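Long-range contacts in glucosidase (Croceicoccus marinus, PDB 5Z3K), which probably hydrolyses O-glycosidic bonds as a beta-glucosidase of glycoside hydrolase family 39: residues P80-Y86 with G140-G144; S111-A115 with F310-F314; V197-L201 with S225-Y229; F278-A282 with V472-E476; G429-D435 with R460-V464. One frame throughout, in Å; residues are numbered along the deposited sequence.

Contact 1 (P80-Y86 with G140-G144); sequences PSDPASY and GWGDG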
# COMPACT_ATOMS: atom_id res chain seq x y z
N PRO A 80 -14.78 -30.40 -5.41
CA PRO A 80 -14.73 -28.93 -5.32
C PRO A 80 -16.07 -28.29 -4.98
O PRO A 80 -16.11 -27.07 -4.77
CB PRO A 80 -14.27 -28.52 -6.73
CG PRO A 80 -14.84 -29.59 -7.60
CD PRO A 80 -14.74 -30.87 -6.81
N SER A 81 -17.16 -29.05 -4.95
CA SER A 81 -18.46 -28.53 -4.58
C SER A 81 -18.75 -28.66 -3.09
O SER A 81 -19.78 -28.16 -2.63
CB SER A 81 -19.56 -29.23 -5.37
OG SER A 81 -19.50 -28.85 -6.73
N ASP A 82 -17.89 -29.34 -2.34
CA ASP A 82 -18.11 -29.58 -0.92
C ASP A 82 -17.33 -28.56 -0.11
O ASP A 82 -16.09 -28.53 -0.20
CB ASP A 82 -17.65 -30.99 -0.57
CG ASP A 82 -18.01 -31.40 0.85
OD1 ASP A 82 -18.22 -30.52 1.71
OD2 ASP A 82 -18.06 -32.62 1.13
N PRO A 83 -17.98 -27.72 0.70
CA PRO A 83 -17.23 -26.80 1.56
C PRO A 83 -16.19 -27.49 2.42
O PRO A 83 -15.17 -26.88 2.76
CB PRO A 83 -18.32 -26.14 2.41
CG PRO A 83 -19.53 -26.19 1.56
CD PRO A 83 -19.44 -27.52 0.83
N ALA A 84 -16.42 -28.76 2.78
CA ALA A 84 -15.44 -29.49 3.58
C ALA A 84 -14.12 -29.69 2.84
O ALA A 84 -13.12 -30.02 3.49
CB ALA A 84 -16.02 -30.84 4.00
N SER A 85 -14.08 -29.49 1.52
CA SER A 85 -12.84 -29.64 0.76
C SER A 85 -11.93 -28.42 0.85
O SER A 85 -10.80 -28.47 0.36
CB SER A 85 -13.14 -29.93 -0.72
OG SER A 85 -13.90 -31.12 -0.89
N TYR A 86 -12.41 -27.33 1.45
CA TYR A 86 -11.71 -26.06 1.50
C TYR A 86 -11.14 -25.82 2.89
O TYR A 86 -11.69 -26.31 3.88
CB TYR A 86 -12.64 -24.90 1.12
CG TYR A 86 -13.10 -24.96 -0.31
CD1 TYR A 86 -14.07 -25.87 -0.72
CD2 TYR A 86 -12.56 -24.11 -1.27
CE1 TYR A 86 -14.49 -25.94 -2.04
CE2 TYR A 86 -12.98 -24.16 -2.60
CZ TYR A 86 -13.94 -25.09 -2.97
OH TYR A 86 -14.36 -25.16 -4.28
N GLY A 140 -21.45 -15.66 1.22
CA GLY A 140 -21.72 -16.51 2.37
C GLY A 140 -21.61 -18.00 2.16
O GLY A 140 -21.98 -18.76 3.06
N TRP A 141 -21.09 -18.46 1.02
CA TRP A 141 -21.01 -19.89 0.72
C TRP A 141 -20.11 -20.61 1.72
O TRP A 141 -19.05 -20.12 2.10
CB TRP A 141 -20.47 -20.08 -0.70
CG TRP A 141 -20.51 -21.48 -1.24
CD1 TRP A 141 -21.56 -22.07 -1.89
CD2 TRP A 141 -19.46 -22.45 -1.21
NE1 TRP A 141 -21.23 -23.36 -2.25
CE2 TRP A 141 -19.94 -23.61 -1.85
CE3 TRP A 141 -18.15 -22.46 -0.71
CZ2 TRP A 141 -19.17 -24.77 -2.00
CZ3 TRP A 141 -17.38 -23.60 -0.85
CH2 TRP A 141 -17.89 -24.74 -1.50
N GLY A 142 -20.55 -21.80 2.15
CA GLY A 142 -19.77 -22.60 3.07
C GLY A 142 -19.48 -21.88 4.37
O GLY A 142 -18.32 -21.83 4.82
N ASP A 143 -20.53 -21.31 4.96
CA ASP A 143 -20.44 -20.57 6.22
C ASP A 143 -19.46 -19.40 6.09
O ASP A 143 -18.54 -19.23 6.90
CB ASP A 143 -20.05 -21.49 7.38
CG ASP A 143 -20.23 -20.83 8.72
OD1 ASP A 143 -21.03 -19.87 8.81
OD2 ASP A 143 -19.56 -21.26 9.69
N GLY A 144 -19.66 -18.59 5.06
CA GLY A 144 -18.73 -17.57 4.67
C GLY A 144 -19.18 -16.18 5.05
O GLY A 144 -19.96 -15.97 5.98

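Contact 2 (S111-A115 with F310-F314); sequences SEIPA and FHYNF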
# COMPACT_ATOMS: atom_id res chain seq x y z
N SER A 111 -0.08 -19.20 -5.84
CA SER A 111 0.39 -20.46 -5.28
C SER A 111 1.27 -20.20 -4.06
O SER A 111 1.47 -19.05 -3.63
CB SER A 111 1.16 -21.27 -6.33
OG SER A 111 2.44 -20.70 -6.56
N GLU A 112 1.82 -21.27 -3.49
CA GLU A 112 2.67 -21.19 -2.30
C GLU A 112 4.10 -20.81 -2.69
O GLU A 112 5.06 -21.56 -2.52
CB GLU A 112 2.63 -22.51 -1.53
CG GLU A 112 3.34 -22.47 -0.20
CD GLU A 112 3.03 -21.22 0.60
OE1 GLU A 112 3.96 -20.44 0.89
OE2 GLU A 112 1.84 -21.01 0.93
N ILE A 113 4.22 -19.61 -3.25
CA ILE A 113 5.54 -19.02 -3.54
C ILE A 113 6.26 -18.75 -2.22
O ILE A 113 5.69 -18.09 -1.33
CB ILE A 113 5.37 -17.72 -4.33
CG1 ILE A 113 4.70 -18.00 -5.68
CG2 ILE A 113 6.70 -16.99 -4.46
CD1 ILE A 113 3.90 -16.82 -6.25
N PRO A 114 7.54 -19.17 -2.07
CA PRO A 114 8.40 -19.76 -3.11
C PRO A 114 8.46 -21.29 -3.15
O PRO A 114 9.16 -21.82 -4.01
CB PRO A 114 9.78 -19.23 -2.75
CG PRO A 114 9.76 -19.24 -1.25
CD PRO A 114 8.33 -18.86 -0.86
N ALA A 115 7.77 -21.99 -2.25
CA ALA A 115 7.90 -23.44 -2.24
C ALA A 115 7.43 -24.03 -3.56
O ALA A 115 8.05 -24.97 -4.09
CB ALA A 115 7.13 -24.03 -1.07
N PHE A 310 6.02 -16.08 6.55
CA PHE A 310 5.76 -17.50 6.70
C PHE A 310 5.75 -18.24 5.37
O PHE A 310 5.32 -19.39 5.30
CB PHE A 310 4.45 -17.71 7.45
CG PHE A 310 4.48 -17.17 8.85
CD1 PHE A 310 4.19 -15.84 9.10
CD2 PHE A 310 4.81 -17.99 9.91
CE1 PHE A 310 4.23 -15.33 10.40
CE2 PHE A 310 4.85 -17.49 11.22
CZ PHE A 310 4.56 -16.16 11.45
N HIS A 311 6.22 -17.59 4.31
CA HIS A 311 6.43 -18.23 3.02
C HIS A 311 7.91 -18.42 2.72
O HIS A 311 8.33 -19.53 2.39
CB HIS A 311 5.74 -17.38 1.95
CG HIS A 311 4.30 -17.10 2.28
ND1 HIS A 311 3.30 -18.02 2.06
CD2 HIS A 311 3.71 -16.03 2.87
CE1 HIS A 311 2.15 -17.52 2.47
NE2 HIS A 311 2.37 -16.32 2.96
N TYR A 312 8.71 -17.37 2.86
CA TYR A 312 10.16 -17.45 2.79
C TYR A 312 10.79 -17.83 4.13
O TYR A 312 11.97 -18.19 4.15
CB TYR A 312 10.73 -16.10 2.33
CG TYR A 312 10.55 -15.86 0.85
CD1 TYR A 312 11.49 -16.30 -0.06
CD2 TYR A 312 9.42 -15.21 0.37
CE1 TYR A 312 11.33 -16.09 -1.42
CE2 TYR A 312 9.24 -15.00 -0.99
CZ TYR A 312 10.20 -15.44 -1.87
OH TYR A 312 10.03 -15.23 -3.22
N ASN A 313 10.03 -17.78 5.22
CA ASN A 313 10.49 -18.21 6.55
C ASN A 313 11.72 -17.43 7.02
O ASN A 313 12.74 -18.00 7.39
CB ASN A 313 10.73 -19.71 6.59
CG ASN A 313 9.45 -20.49 6.46
OD1 ASN A 313 8.46 -20.19 7.13
ND2 ASN A 313 9.43 -21.49 5.58
N PHE A 314 11.59 -16.10 7.00
CA PHE A 314 12.57 -15.20 7.59
C PHE A 314 11.83 -13.94 8.05
O PHE A 314 10.60 -13.86 7.94
CB PHE A 314 13.69 -14.85 6.60
CG PHE A 314 13.34 -13.78 5.61
CD1 PHE A 314 12.21 -13.89 4.81
CD2 PHE A 314 14.13 -12.65 5.46
CE1 PHE A 314 11.88 -12.91 3.90
CE2 PHE A 314 13.82 -11.66 4.55
CZ PHE A 314 12.68 -11.79 3.77
O HOH W 1 6.52 -21.24 0.71

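Contact 3 (V197-L201 with S225-Y229); sequences VAFPL and SWMWY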
# COMPACT_ATOMS: atom_id res chain seq x y z
N VAL A 197 3.00 -6.73 -11.76
CA VAL A 197 4.27 -6.57 -12.45
C VAL A 197 5.36 -6.18 -11.46
O VAL A 197 5.26 -5.17 -10.77
CB VAL A 197 4.14 -5.51 -13.55
CG1 VAL A 197 5.44 -5.39 -14.35
CG2 VAL A 197 2.96 -5.83 -14.47
N ALA A 198 6.44 -6.97 -11.44
CA ALA A 198 7.56 -6.65 -10.55
C ALA A 198 8.47 -5.58 -11.14
O ALA A 198 9.07 -4.81 -10.38
CB ALA A 198 8.39 -7.91 -10.26
N PHE A 199 8.61 -5.54 -12.46
CA PHE A 199 9.55 -4.65 -13.15
C PHE A 199 8.77 -3.75 -14.11
O PHE A 199 8.84 -3.92 -15.33
CB PHE A 199 10.61 -5.45 -13.89
CG PHE A 199 11.36 -6.43 -13.01
CD1 PHE A 199 11.69 -6.10 -11.71
CD2 PHE A 199 11.74 -7.67 -13.49
CE1 PHE A 199 12.38 -6.98 -10.90
CE2 PHE A 199 12.42 -8.55 -12.69
CZ PHE A 199 12.75 -8.21 -11.39
N PRO A 200 8.02 -2.76 -13.58
CA PRO A 200 7.04 -2.05 -14.42
C PRO A 200 7.63 -1.16 -15.50
O PRO A 200 6.87 -0.70 -16.36
CB PRO A 200 6.25 -1.21 -13.41
CG PRO A 200 7.18 -1.04 -12.25
CD PRO A 200 7.96 -2.33 -12.17
N LEU A 201 8.93 -0.86 -15.49
CA LEU A 201 9.54 -0.14 -16.60
C LEU A 201 10.26 -1.08 -17.56
O LEU A 201 11.09 -0.63 -18.36
CB LEU A 201 10.51 0.93 -16.09
CG LEU A 201 9.95 2.03 -15.18
CD1 LEU A 201 11.03 3.05 -14.81
CD2 LEU A 201 8.74 2.71 -15.80
N SER A 225 -2.09 -4.18 -11.71
CA SER A 225 -1.33 -4.09 -10.47
C SER A 225 0.16 -4.25 -10.75
O SER A 225 0.57 -4.97 -11.67
CB SER A 225 -1.83 -5.12 -9.47
OG SER A 225 -1.57 -6.44 -9.92
N TRP A 226 0.97 -3.54 -9.97
CA TRP A 226 2.41 -3.45 -10.18
C TRP A 226 3.07 -3.05 -8.87
O TRP A 226 2.40 -2.69 -7.90
CB TRP A 226 2.75 -2.43 -11.29
CG TRP A 226 2.11 -1.09 -11.07
CD1 TRP A 226 0.80 -0.77 -11.31
CD2 TRP A 226 2.73 0.10 -10.57
NE1 TRP A 226 0.57 0.54 -10.98
CE2 TRP A 226 1.74 1.10 -10.51
CE3 TRP A 226 4.02 0.41 -10.14
CZ2 TRP A 226 2.01 2.40 -10.07
CZ3 TRP A 226 4.28 1.70 -9.69
CH2 TRP A 226 3.28 2.68 -9.66
N MSE A 227 4.41 -3.10 -8.85
CA MSE A 227 5.16 -2.80 -7.62
C MSE A 227 6.31 -1.84 -7.85
O MSE A 227 6.79 -1.69 -8.98
CB MSE A 227 5.70 -4.09 -7.00
CG MSE A 227 7.11 -4.53 -7.43
SE MSE A 227 7.48 -6.22 -6.49
CE MSE A 227 5.79 -6.92 -7.06
N TRP A 228 6.77 -1.19 -6.79
CA TRP A 228 7.95 -0.33 -6.87
C TRP A 228 8.57 -0.17 -5.49
O TRP A 228 7.87 -0.02 -4.49
CB TRP A 228 7.63 1.05 -7.45
CG TRP A 228 8.90 1.69 -7.86
CD1 TRP A 228 9.59 2.68 -7.21
CD2 TRP A 228 9.70 1.32 -8.98
NE1 TRP A 228 10.76 2.97 -7.88
CE2 TRP A 228 10.85 2.14 -8.97
CE3 TRP A 228 9.55 0.38 -10.01
CZ2 TRP A 228 11.84 2.04 -9.94
CZ3 TRP A 228 10.53 0.29 -10.97
CH2 TRP A 228 11.66 1.12 -10.94
N TYR A 229 9.91 -0.20 -5.44
CA TYR A 229 10.66 0.02 -4.22
C TYR A 229 11.69 1.13 -4.45
O TYR A 229 12.18 1.31 -5.57
CB TYR A 229 11.41 -1.24 -3.76
CG TYR A 229 10.54 -2.44 -3.53
CD1 TYR A 229 9.69 -2.51 -2.43
CD2 TYR A 229 10.60 -3.53 -4.39
CE1 TYR A 229 8.90 -3.64 -2.20
CE2 TYR A 229 9.82 -4.65 -4.17
CZ TYR A 229 8.97 -4.70 -3.08
OH TYR A 229 8.20 -5.83 -2.88

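Contact 4 (F278-A282 with V472-E476); sequences FDNAA and VSGVE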
# COMPACT_ATOMS: atom_id res chain seq x y z
N PHE A 278 14.22 6.34 11.34
CA PHE A 278 13.61 7.65 11.18
C PHE A 278 13.72 8.17 9.75
O PHE A 278 12.83 8.90 9.30
CB PHE A 278 14.23 8.65 12.17
CG PHE A 278 15.71 8.47 12.38
CD1 PHE A 278 16.62 9.11 11.56
CD2 PHE A 278 16.19 7.64 13.38
CE1 PHE A 278 17.98 8.94 11.74
CE2 PHE A 278 17.54 7.46 13.57
CZ PHE A 278 18.44 8.10 12.75
N ASP A 279 14.78 7.79 9.02
CA ASP A 279 14.87 8.10 7.59
C ASP A 279 13.72 7.46 6.83
O ASP A 279 13.07 8.10 5.99
CB ASP A 279 16.20 7.59 7.02
CG ASP A 279 17.40 8.36 7.51
OD1 ASP A 279 17.22 9.41 8.14
OD2 ASP A 279 18.53 7.91 7.25
N ASN A 280 13.47 6.18 7.11
CA ASN A 280 12.43 5.43 6.43
C ASN A 280 11.05 6.01 6.72
O ASN A 280 10.22 6.15 5.82
CB ASN A 280 12.51 3.96 6.87
CG ASN A 280 11.71 3.01 5.96
OD1 ASN A 280 10.53 3.24 5.69
ND2 ASN A 280 12.36 1.94 5.50
N ALA A 281 10.80 6.37 7.99
CA ALA A 281 9.55 7.00 8.38
C ALA A 281 9.29 8.28 7.58
O ALA A 281 8.19 8.49 7.06
CB ALA A 281 9.59 7.32 9.88
N ALA A 282 10.30 9.14 7.48
CA ALA A 282 10.13 10.37 6.73
C ALA A 282 9.91 10.07 5.25
O ALA A 282 9.11 10.73 4.58
CB ALA A 282 11.33 11.30 6.92
N VAL A 472 15.53 17.29 9.42
CA VAL A 472 15.32 16.28 8.39
C VAL A 472 15.12 14.91 9.05
O VAL A 472 15.61 14.65 10.16
CB VAL A 472 16.49 16.22 7.39
CG1 VAL A 472 16.40 17.42 6.46
CG2 VAL A 472 17.82 16.19 8.10
N SER A 473 14.38 14.05 8.35
CA SER A 473 14.00 12.72 8.83
C SER A 473 13.03 12.82 10.02
O SER A 473 13.17 12.10 11.01
CB SER A 473 15.22 11.86 9.18
OG SER A 473 16.13 11.79 8.08
N GLY A 474 12.06 13.72 9.90
CA GLY A 474 11.01 13.84 10.90
C GLY A 474 9.67 14.03 10.23
O GLY A 474 9.58 14.55 9.11
N VAL A 475 8.62 13.60 10.93
CA VAL A 475 7.25 13.63 10.46
C VAL A 475 6.38 14.23 11.55
O VAL A 475 6.49 13.84 12.72
CB VAL A 475 6.74 12.22 10.07
CG1 VAL A 475 5.29 12.28 9.58
CG2 VAL A 475 7.65 11.60 9.01
N GLU A 476 5.58 15.23 11.19
CA GLU A 476 4.71 15.88 12.17
C GLU A 476 3.26 16.03 11.72
O GLU A 476 2.98 16.45 10.59
CB GLU A 476 5.28 17.25 12.55
CG GLU A 476 4.61 17.89 13.76
CD GLU A 476 5.59 18.64 14.64
OE1 GLU A 476 5.67 19.88 14.52
OE2 GLU A 476 6.29 17.99 15.45

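Contact 5 (G429-D435 with R460-V464); sequences GHLPWGD and RGSSV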
# COMPACT_ATOMS: atom_id res chain seq x y z
N GLY A 429 -5.83 29.48 8.39
CA GLY A 429 -6.87 30.47 8.47
C GLY A 429 -8.25 29.91 8.18
O GLY A 429 -8.37 28.79 7.67
N HIS A 430 -9.28 30.67 8.53
CA HIS A 430 -10.67 30.34 8.21
C HIS A 430 -11.09 28.98 8.78
O HIS A 430 -11.70 28.16 8.08
CB HIS A 430 -10.91 30.38 6.70
CG HIS A 430 -10.58 31.70 6.09
ND1 HIS A 430 -11.37 32.82 6.27
CD2 HIS A 430 -9.55 32.09 5.31
CE1 HIS A 430 -10.84 33.84 5.62
NE2 HIS A 430 -9.73 33.43 5.03
N LEU A 431 -10.76 28.73 10.05
CA LEU A 431 -11.22 27.51 10.69
C LEU A 431 -12.74 27.41 10.52
O LEU A 431 -13.44 28.41 10.73
CB LEU A 431 -10.85 27.47 12.17
CG LEU A 431 -9.36 27.29 12.46
CD1 LEU A 431 -9.05 27.37 13.96
CD2 LEU A 431 -8.85 25.99 11.88
N PRO A 432 -13.27 26.27 10.07
CA PRO A 432 -14.63 26.26 9.52
C PRO A 432 -15.72 26.39 10.56
O PRO A 432 -16.84 26.78 10.21
CB PRO A 432 -14.72 24.90 8.80
CG PRO A 432 -13.72 24.03 9.50
CD PRO A 432 -12.61 24.96 9.96
N TRP A 433 -15.44 26.08 11.82
CA TRP A 433 -16.41 26.25 12.89
C TRP A 433 -16.37 27.65 13.49
O TRP A 433 -17.07 27.91 14.48
CB TRP A 433 -16.17 25.20 13.98
CG TRP A 433 -14.76 25.22 14.46
CD1 TRP A 433 -14.22 26.09 15.35
CD2 TRP A 433 -13.71 24.33 14.07
NE1 TRP A 433 -12.88 25.79 15.55
CE2 TRP A 433 -12.55 24.72 14.76
CE3 TRP A 433 -13.64 23.24 13.20
CZ2 TRP A 433 -11.33 24.07 14.61
CZ3 TRP A 433 -12.43 22.58 13.06
CH2 TRP A 433 -11.29 23.00 13.76
N GLY A 434 -15.56 28.55 12.94
CA GLY A 434 -15.56 29.93 13.36
C GLY A 434 -14.43 30.27 14.32
O GLY A 434 -13.39 29.60 14.38
N ASP A 435 -14.64 31.34 15.08
CA ASP A 435 -13.60 31.92 15.91
C ASP A 435 -13.71 31.52 17.38
O ASP A 435 -13.11 32.16 18.24
CB ASP A 435 -13.59 33.44 15.76
CG ASP A 435 -14.86 34.09 16.29
OD1 ASP A 435 -15.71 33.40 16.88
OD2 ASP A 435 -14.99 35.32 16.11
N ARG A 460 -8.53 30.50 20.93
CA ARG A 460 -9.71 31.03 20.26
C ARG A 460 -9.27 31.73 18.98
O ARG A 460 -8.08 31.94 18.73
CB ARG A 460 -10.49 31.99 21.16
CG ARG A 460 -11.11 31.35 22.41
CD ARG A 460 -12.00 32.34 23.17
NE ARG A 460 -13.39 32.32 22.71
CZ ARG A 460 -13.87 33.09 21.73
NH1 ARG A 460 -13.08 33.95 21.11
NH2 ARG A 460 -15.15 32.99 21.38
N GLY A 461 -10.25 32.10 18.17
CA GLY A 461 -9.97 32.75 16.91
C GLY A 461 -10.10 31.79 15.74
O GLY A 461 -9.97 30.57 15.89
N SER A 462 -10.37 32.34 14.57
CA SER A 462 -10.52 31.51 13.38
C SER A 462 -9.19 31.24 12.69
O SER A 462 -9.16 30.48 11.71
CB SER A 462 -11.49 32.16 12.40
OG SER A 462 -11.01 33.43 12.01
N SER A 463 -8.09 31.82 13.17
CA SER A 463 -6.77 31.55 12.65
C SER A 463 -5.88 31.01 13.76
O SER A 463 -6.05 31.36 14.93
CB SER A 463 -6.12 32.80 12.05
OG SER A 463 -6.70 33.14 10.81
N VAL A 464 -4.93 30.17 13.38
CA VAL A 464 -3.95 29.65 14.31
C VAL A 464 -2.61 29.58 13.60
O VAL A 464 -2.53 29.24 12.41
CB VAL A 464 -4.37 28.27 14.86
CG1 VAL A 464 -4.83 27.38 13.74
CG2 VAL A 464 -3.23 27.61 15.62
O HOH W 2 -9.10 33.41 9.50
O HOH W 3 -11.72 28.31 16.54

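Contact 1 (P80-Y86 with G140-G144)
The indole of Trp141 wedges its six-membered ring into the corner formed by Pro83, over one face, and Tyr86, at the edge. Pro83 CG lies 3.8 Å from CH2 of Trp141 and is displaced toward the rim, a CH-pi contact for which the flat, electron-rich indole and the polarised C-H groups of a proline are well matched. Tyr86 instead turns its own face to the indole's edge: the planes stand at 79° in an offset edge-to-face pair, with Tyr86 CE1 3.6 Å from Trp141 CH2. At the indole's edge, too, the carbonyl oxygen of Ser81 lies 3.5 Å from Trp141 CZ2. With CG anti to the backbone N (chi1 -171°), the indole extends across to the other loop, where its benzo ring makes the contacts. Gly142, with no side chain, brings its CA to 3.9 Å from Pro83 CB, and its positive phi also suits glycine.

A second layer sets these groups. Tyr86 OH donates to a lone pair of Pro80 O (2.6 Å), which fixes the far end of the ring, while Ala84 N binds Asp82 OD1 (2.7 Å) in an Asx turn that leads into the short 3-10 segment 83-85. At the protein surface, helix 123-138 backs both loops: Pro80 and Tyr86 rest on Val129, Trp141 on Arg135, and Asn132 bonds to Pro80 O.

Contact 2 (S111-A115 with F310-F314)
Glu112 and His311 join two loops of the (beta/alpha)8 barrel domain through a His-carboxylate hydrogen bond; the first loop follows barrel strand 104-109, the second the short strand 308-309, beyond the last barrel strand 298-301. The side chains run roughly at right angles, yet the carboxylate and imidazole planes differ by just 7°. His311 ND1 can therefore point its N-H straight at the syn lone pair of Glu112 OE1, 2.8 Å away, with an angle of 169° at the hydrogen. A bend at chi2 (45°) in Glu112 swings the carboxylate round to the ring's edge. The other ring nitrogen, NE2, donates to Trp59 O, so imidazole serves here as a two-ended clamp and its rotation is fixed.

Beside this polar pair lies an apolar one. Pro114, preceded by a cis peptide bond, sets its ring obliquely over one face of Tyr312, Pro114 CG standing 3.5 Å from Tyr312 CE1 in a CH-pi contact; a compact, rigid proline suits a flat phenol. Ile113 CG2 lies 4.0 Å from Tyr312 OH, while Arg62 bonds to the carbonyl of Ile113. A water knits the two halves together, donating to Glu112 OE1 at 2.7 Å and to His311 O at 3.0 Å, and accepting from Ala115 N.

Contact 3 (V197-L201 with S225-Y229)
Met227, present as selenomethionine, lies along the backbone of Val197 and Ala198 for its whole length. Met227 CB starts 3.9 Å from Val197 O; its CG comes 3.6 Å from Ala198 O. Met227 SE lies 4.2 Å from Ala198 CB. A bend at chi3 (50°) then folds the terminal Met227 CE back to 3.9 Å from Ala198 CA. A long, unbranched and polarisable chain can follow a backbone closely in this way; the CB of Ala198 itself points away from the strand.

The backbones beneath form a parallel bridge between Val197 and Trp226. Val197 N donates to Ser225 O (3.0 Å), and Met227 N returns a bond to Val197 O (2.9 Å). Beyond the bridge the chain leaves the sheet, and Pro200 turns back: its CG touches CE3 of Trp228 at 3.6 Å and lies near the Met227 carbonyl oxygen, which is buried without a hydrogen-bonding partner.

Strands 191-197 and 223-229 are adjacent staves of the parallel barrel, and strand 259-266 flanks the second on its other edge. Leu201, Trp226 and Trp228 all reach Ile242 of helix 238-252, while the indole nitrogen of Trp228 donates to Asp238.

Contact 4 (F278-A282 with V472-E476)
The ring of Phe278 meets Ser473 at its edge: CB of the serine lies in the plane of the ring, 3.9 Å from Phe278 CD1, while Arg447 forms a cation-pi contact with the same aromatic group. The second flat group, the carboxylate of Asp279, is approached by the Ser473 hydroxyl from the anti side and 29° out of its plane. Ser473 OG donates to Asp279 OD1 at 2.6 Å. Here helix 277-291 of the (beta/alpha)8 barrel packs on the start of strand 474-482, in the mixed sheet beside the barrel, so this is a joint between the two parts of the fold.

The serine is placed by a G1 beta bulge, in which Ser473 and Gly474 both face Asn376 of strand 369-376. With its positive phi, Ser473 adopts the left-handed backbone conformation of the bulge, and its CB points at the helix. A small hydroxyl residue suits the position, since it fits between Phe278 and Ala282 and still reaches the acid near the helix start. Asp279 CB, in contrast, points away from the strand, and its chi1 of -70° brings the carboxylate back to the serine.

One turn along from Phe278, the small Ala282 allows a close approach, its CB resting 3.6 Å from Ser473 CA. The axes of the helix and strand segments pass 7.5 Å apart at 47°. Val475 CB points toward the helix, and the branched side chain sets its CG2 methyl 3.6 Å from Ala282 CA and 3.7 Å from the carbonyl oxygen of Ala281.

Contact 5 (G429-D435 with R460-V464)
Leu431 lays its side chain along the carbonyl of Ser462, Leu431 CG 3.3 Å from Ser462 O, and carries CD1 on to CG1 of Val464 at 4.2 Å. It is the first residue of a type I beta turn, Leu431 to Gly434, in the loop linking strands 423-429 and 438-446 of the mixed sheet; the partner loop links strands 452-459 and 464-469. The branched apolar chain suits a site that turns inward, where Ile480 of strand 474-482 also touches it. Chi1 of -70° sets CG beside the leucine's own N, and both lie near one acceptor: Leu431 N donates to an in-plane lone pair of Ser462 O, 2.9 Å long and almost straight at 173°.

At Asp435 the loops meet again. Gly461 N donates to Asp435 O (2.9 Å) from well above the carbonyl plane. The guanidinium of Arg460, bent at chi3, turns one face to that same oxygen, without a hydrogen bond. Asp435 and Arg460 carry opposite charges, but they stop short of a salt bridge. Gly434 and Gly461 both have positive phi with an extended psi, backbone angles that suit glycine.

Waters complete the polar contacts. One accepts from Trp433 NE1 and lies within hydrogen-bonding distance of Gly461 O. Beside His430, a second accepts from His430 N at 2.9 Å and hydrogen-bonds to two hydroxyls, Ser462 OG at 3.2 Å and Ser463 OG at 2.7 Å.

How the contacts relate
The five contacts follow the protein from barrel to sheet. Contacts 1, 2 and 3 belong to the eight-stranded parallel barrel and its loops: contact 3 joins two neighbouring strands, contact 2 ties the loop after strand 104-109 to the loop after the short strand 308-309, and contact 1 lies at the periphery, its centre about 25 Å from that of contact 2. Contact 4 links a barrel helix to the nine-stranded mixed sheet, and contact 5 joins two loops of that sheet, about 29 Å away between centres. Along the chain, contact 2 crosses contacts 1 and 4 and encloses contact 3, whereas contact 5 is nested within contact 4. Of the five, only contact 4 bridges barrel and sheet.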